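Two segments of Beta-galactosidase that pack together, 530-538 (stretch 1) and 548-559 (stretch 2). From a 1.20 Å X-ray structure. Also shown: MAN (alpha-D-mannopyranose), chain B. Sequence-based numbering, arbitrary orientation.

Stretch 1, residues 530-538: QWTASSARQ
Stretch 2 548-559: YMVDRNSAYNYW

Stretch 2 enters as a strand, 548-551, and its register against stretch 1 is fixed by one antiparallel hydrogen-bonded pair, Q538 with M549, CA atoms 5.0 Å apart. Y548 (phi/psi -102/122, chi1 m) leads: its CD2 lies 3.7 Å from R537 NH1, over one face of the guanidinium.

M549 (-113/112; chi m, t, m) carries the bridge. Its N donates to Q538 O at 2.8 Å (164°), and Q538 N returns the bond to M549 O at 3.0 Å (167°); both angles are near linear, as in a hydrogen-bonded antiparallel pair. The side chains of M549 and Q538 leave on the same face of the sheet. There M549 covers the W531 ring (chi1 p, chi2 -67°): M549 CB sits 3.5 Å from the centroid of the six-membered ring of W531, 8° off the normal, and M549 SD 3.8 Å from the centroid of its five-membered ring, 12° off. Such small tilts place both atoms squarely over the ring face.

V550 (-128/168) points its CB away, yet V550 CG1 reaches R537 CD at 3.6 Å, while V550 O approaches W531 CH2 at the ring edge, 3.4 Å.

D551 (-87/168, chi1 p) points toward stretch 1 and caps the helix starting at R552: D551 OD1 accepts from S554 N at 3.0 Å and S554 OG at 2.7 Å. Water 1 accepts from D551 N at 3.0 Å and lies 2.8 Å from S534 O, so it bridges the stretches.

S554 (-72/-41, chi1 m) extends this hydrated border. Water 3 donates to S535 O at 2.7 Å and weakly to S554 OG at 3.5 Å.

Y558 (-95/155, chi1 m), which closes the type I turn begun at A555, directs its OH to R537 NH1, which donates at 2.9 Å (151°). The R537 side chain is t, t, then turns at chi3 (76°, p), with chi4 -173°; its CB points sideways, and its end comes nearer to stretch 2.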

# COMPACT_ATOMS: atom_id res chain seq x y z
N GLN A 530 20.54 -28.60 -22.51
CA GLN A 530 19.51 -29.11 -21.63
C GLN A 530 20.05 -29.14 -20.20
O GLN A 530 21.23 -29.46 -19.98
CB GLN A 530 19.14 -30.53 -22.08
CG GLN A 530 17.74 -30.91 -21.69
CD GLN A 530 17.35 -32.19 -22.42
OE1 GLN A 530 17.84 -33.19 -21.94
NE2 GLN A 530 16.55 -32.11 -23.44
N TRP A 531 19.21 -28.84 -19.21
CA TRP A 531 19.70 -28.87 -17.86
C TRP A 531 18.50 -29.10 -16.96
O TRP A 531 17.37 -28.75 -17.36
CB TRP A 531 20.41 -27.56 -17.52
CG TRP A 531 19.59 -26.30 -17.86
CD1 TRP A 531 19.15 -25.72 -19.02
CD2 TRP A 531 19.07 -25.40 -16.88
NE1 TRP A 531 18.43 -24.55 -18.78
CE2 TRP A 531 18.34 -24.31 -17.50
CE3 TRP A 531 19.17 -25.42 -15.45
CZ2 TRP A 531 17.73 -23.27 -16.79
CZ3 TRP A 531 18.56 -24.40 -14.80
CH2 TRP A 531 17.89 -23.38 -15.42
N THR A 532 18.73 -29.67 -15.80
CA THR A 532 17.65 -29.82 -14.83
C THR A 532 17.93 -28.91 -13.65
O THR A 532 19.00 -29.01 -13.04
CB THR A 532 17.54 -31.29 -14.37
OG1 THR A 532 17.15 -32.07 -15.51
CG2 THR A 532 16.45 -31.44 -13.32
N ALA A 533 17.02 -27.99 -13.37
CA ALA A 533 17.29 -26.98 -12.35
C ALA A 533 17.40 -27.61 -10.97
O ALA A 533 16.70 -28.56 -10.59
CB ALA A 533 16.16 -25.96 -12.42
N SER A 534 18.35 -27.03 -10.20
CA SER A 534 18.59 -27.55 -8.85
C SER A 534 19.30 -26.46 -8.09
O SER A 534 19.57 -25.40 -8.64
CB SER A 534 19.45 -28.82 -8.85
OG SER A 534 20.81 -28.48 -9.15
N SER A 535 19.64 -26.73 -6.83
CA SER A 535 20.36 -25.69 -6.07
C SER A 535 21.79 -25.54 -6.54
O SER A 535 22.48 -24.62 -6.08
CB SER A 535 20.33 -26.07 -4.59
OG SER A 535 20.93 -27.35 -4.50
N ALA A 536 22.25 -26.42 -7.43
CA ALA A 536 23.59 -26.30 -7.98
C ALA A 536 23.59 -25.55 -9.30
O ALA A 536 23.06 -26.04 -10.30
CB ALA A 536 24.18 -27.68 -8.19
N ARG A 537 24.18 -24.36 -9.35
CA ARG A 537 24.17 -23.58 -10.56
C ARG A 537 24.97 -24.27 -11.67
O ARG A 537 26.01 -24.89 -11.42
CB ARG A 537 24.81 -22.20 -10.23
CG ARG A 537 24.88 -21.31 -11.45
CD ARG A 537 25.19 -19.85 -11.11
NE ARG A 537 26.64 -19.77 -10.78
CZ ARG A 537 27.17 -18.64 -10.30
NH1 ARG A 537 26.42 -17.54 -10.08
NH2 ARG A 537 28.45 -18.56 -10.02
N GLN A 538 24.51 -24.18 -12.91
CA GLN A 538 25.27 -24.59 -14.06
C GLN A 538 25.72 -23.32 -14.82
O GLN A 538 24.95 -22.36 -14.90
CB GLN A 538 24.44 -25.45 -15.02
CG GLN A 538 23.59 -26.50 -14.34
CD GLN A 538 24.41 -27.57 -13.66
OE1 GLN A 538 25.09 -28.34 -14.39
NE2 GLN A 538 24.33 -27.69 -12.32
N TYR A 548 24.22 -18.39 -17.08
CA TYR A 548 24.10 -18.88 -15.71
C TYR A 548 22.74 -19.50 -15.58
O TYR A 548 21.72 -18.82 -15.84
CB TYR A 548 24.25 -17.72 -14.74
CG TYR A 548 25.59 -17.04 -14.76
CD1 TYR A 548 25.95 -16.18 -15.80
CD2 TYR A 548 26.54 -17.21 -13.76
CE1 TYR A 548 27.17 -15.54 -15.84
CE2 TYR A 548 27.78 -16.57 -13.79
CZ TYR A 548 28.10 -15.75 -14.84
OH TYR A 548 29.32 -15.08 -14.88
N MET A 549 22.68 -20.79 -15.22
CA MET A 549 21.44 -21.56 -15.17
C MET A 549 21.16 -21.90 -13.71
O MET A 549 21.93 -22.70 -13.15
CB MET A 549 21.61 -22.82 -16.00
CG MET A 549 21.62 -22.52 -17.52
SD MET A 549 22.39 -23.90 -18.42
CE MET A 549 24.08 -23.34 -18.37
N VAL A 550 20.12 -21.35 -13.12
CA VAL A 550 19.87 -21.51 -11.70
C VAL A 550 18.45 -22.01 -11.44
O VAL A 550 17.59 -21.98 -12.33
CB VAL A 550 20.10 -20.18 -10.95
CG1 VAL A 550 21.56 -19.76 -11.09
CG2 VAL A 550 19.16 -19.08 -11.43
N ASP A 551 18.20 -22.44 -10.18
CA ASP A 551 16.80 -22.70 -9.85
C ASP A 551 16.16 -21.41 -9.38
O ASP A 551 16.77 -20.37 -9.07
CB ASP A 551 16.68 -23.84 -8.86
CG ASP A 551 17.17 -23.51 -7.47
OD1 ASP A 551 17.94 -22.54 -7.29
OD2 ASP A 551 16.82 -24.32 -6.58
N ARG A 552 14.82 -21.46 -9.29
CA ARG A 552 14.05 -20.27 -8.90
C ARG A 552 14.48 -19.72 -7.57
O ARG A 552 14.61 -18.51 -7.39
CB ARG A 552 12.56 -20.66 -8.80
CG ARG A 552 11.72 -19.45 -8.45
CD ARG A 552 10.30 -19.90 -8.05
NE ARG A 552 9.53 -20.41 -9.19
CZ ARG A 552 9.13 -21.62 -9.49
NH1 ARG A 552 9.35 -22.71 -8.71
NH2 ARG A 552 8.45 -21.75 -10.61
N ASN A 553 14.67 -20.60 -6.58
CA ASN A 553 14.99 -20.10 -5.25
C ASN A 553 16.38 -19.46 -5.23
O ASN A 553 16.55 -18.55 -4.43
CB ASN A 553 14.88 -21.23 -4.22
CG ASN A 553 13.43 -21.59 -4.03
OD1 ASN A 553 12.84 -22.34 -4.80
ND2 ASN A 553 12.83 -21.08 -2.96
N SER A 554 17.30 -19.89 -6.09
CA SER A 554 18.56 -19.13 -6.20
C SER A 554 18.32 -17.81 -6.91
O SER A 554 18.89 -16.78 -6.51
CB SER A 554 19.55 -19.96 -7.01
OG SER A 554 19.91 -21.09 -6.26
N ALA A 555 17.50 -17.80 -7.98
CA ALA A 555 17.24 -16.55 -8.70
C ALA A 555 16.63 -15.47 -7.81
O ALA A 555 16.85 -14.28 -7.97
CB ALA A 555 16.26 -16.81 -9.85
N TYR A 556 15.88 -15.88 -6.80
CA TYR A 556 15.30 -14.93 -5.85
C TYR A 556 16.37 -14.06 -5.20
O TYR A 556 16.06 -12.96 -4.75
CB TYR A 556 14.66 -15.72 -4.71
CG TYR A 556 13.29 -16.30 -4.96
CD1 TYR A 556 12.47 -15.97 -6.03
CD2 TYR A 556 12.80 -17.21 -3.99
CE1 TYR A 556 11.20 -16.56 -6.16
CE2 TYR A 556 11.53 -17.76 -4.10
CZ TYR A 556 10.73 -17.44 -5.20
OH TYR A 556 9.47 -17.98 -5.31
N ASN A 557 17.61 -14.54 -5.14
CA ASN A 557 18.67 -13.76 -4.49
C ASN A 557 19.54 -12.97 -5.44
O ASN A 557 20.55 -12.42 -5.02
CB ASN A 557 19.59 -14.73 -3.68
CG ASN A 557 18.76 -15.43 -2.60
OD1 ASN A 557 18.09 -14.88 -1.73
ND2 ASN A 557 18.85 -16.75 -2.68
N TYR A 558 19.17 -12.88 -6.70
CA TYR A 558 19.90 -12.04 -7.66
C TYR A 558 19.25 -10.66 -7.79
O TYR A 558 18.03 -10.50 -7.55
CB TYR A 558 19.87 -12.70 -9.08
CG TYR A 558 20.85 -13.83 -9.27
CD1 TYR A 558 20.73 -15.04 -8.53
CD2 TYR A 558 21.88 -13.78 -10.20
CE1 TYR A 558 21.63 -16.08 -8.74
CE2 TYR A 558 22.80 -14.83 -10.41
CZ TYR A 558 22.64 -15.97 -9.66
OH TYR A 558 23.55 -17.02 -9.84
N TRP A 559 20.08 -9.69 -8.19
CA TRP A 559 19.67 -8.30 -8.22
C TRP A 559 20.28 -7.67 -9.44
O TRP A 559 21.37 -8.08 -9.88
CB TRP A 559 20.20 -7.56 -6.96
CG TRP A 559 19.73 -8.19 -5.69
CD1 TRP A 559 20.41 -9.15 -4.98
CD2 TRP A 559 18.52 -7.95 -4.97
NE1 TRP A 559 19.69 -9.51 -3.85
CE2 TRP A 559 18.52 -8.79 -3.84
CE3 TRP A 559 17.42 -7.09 -5.20
CZ2 TRP A 559 17.48 -8.82 -2.90
CZ3 TRP A 559 16.40 -7.14 -4.26
CH2 TRP A 559 16.41 -7.96 -3.14
C1 MAN B . 9.97 -22.04 -0.27
C2 MAN B . 9.28 -22.24 -1.61
C3 MAN B . 9.32 -23.76 -1.93
C4 MAN B . 10.80 -24.23 -1.96
C5 MAN B . 11.42 -23.95 -0.57
C6 MAN B . 12.92 -24.30 -0.60
O2 MAN B . 9.97 -21.50 -2.60
O3 MAN B . 8.78 -23.90 -3.28
O4 MAN B . 10.81 -25.62 -2.20
O5 MAN B . 11.31 -22.55 -0.31
O6 MAN B . 13.45 -24.19 0.73
O HOH W 1 20.89 -23.02 -9.07
O HOH W 2 22.51 -21.50 -7.48
O HOH W 3 22.13 -22.75 -4.17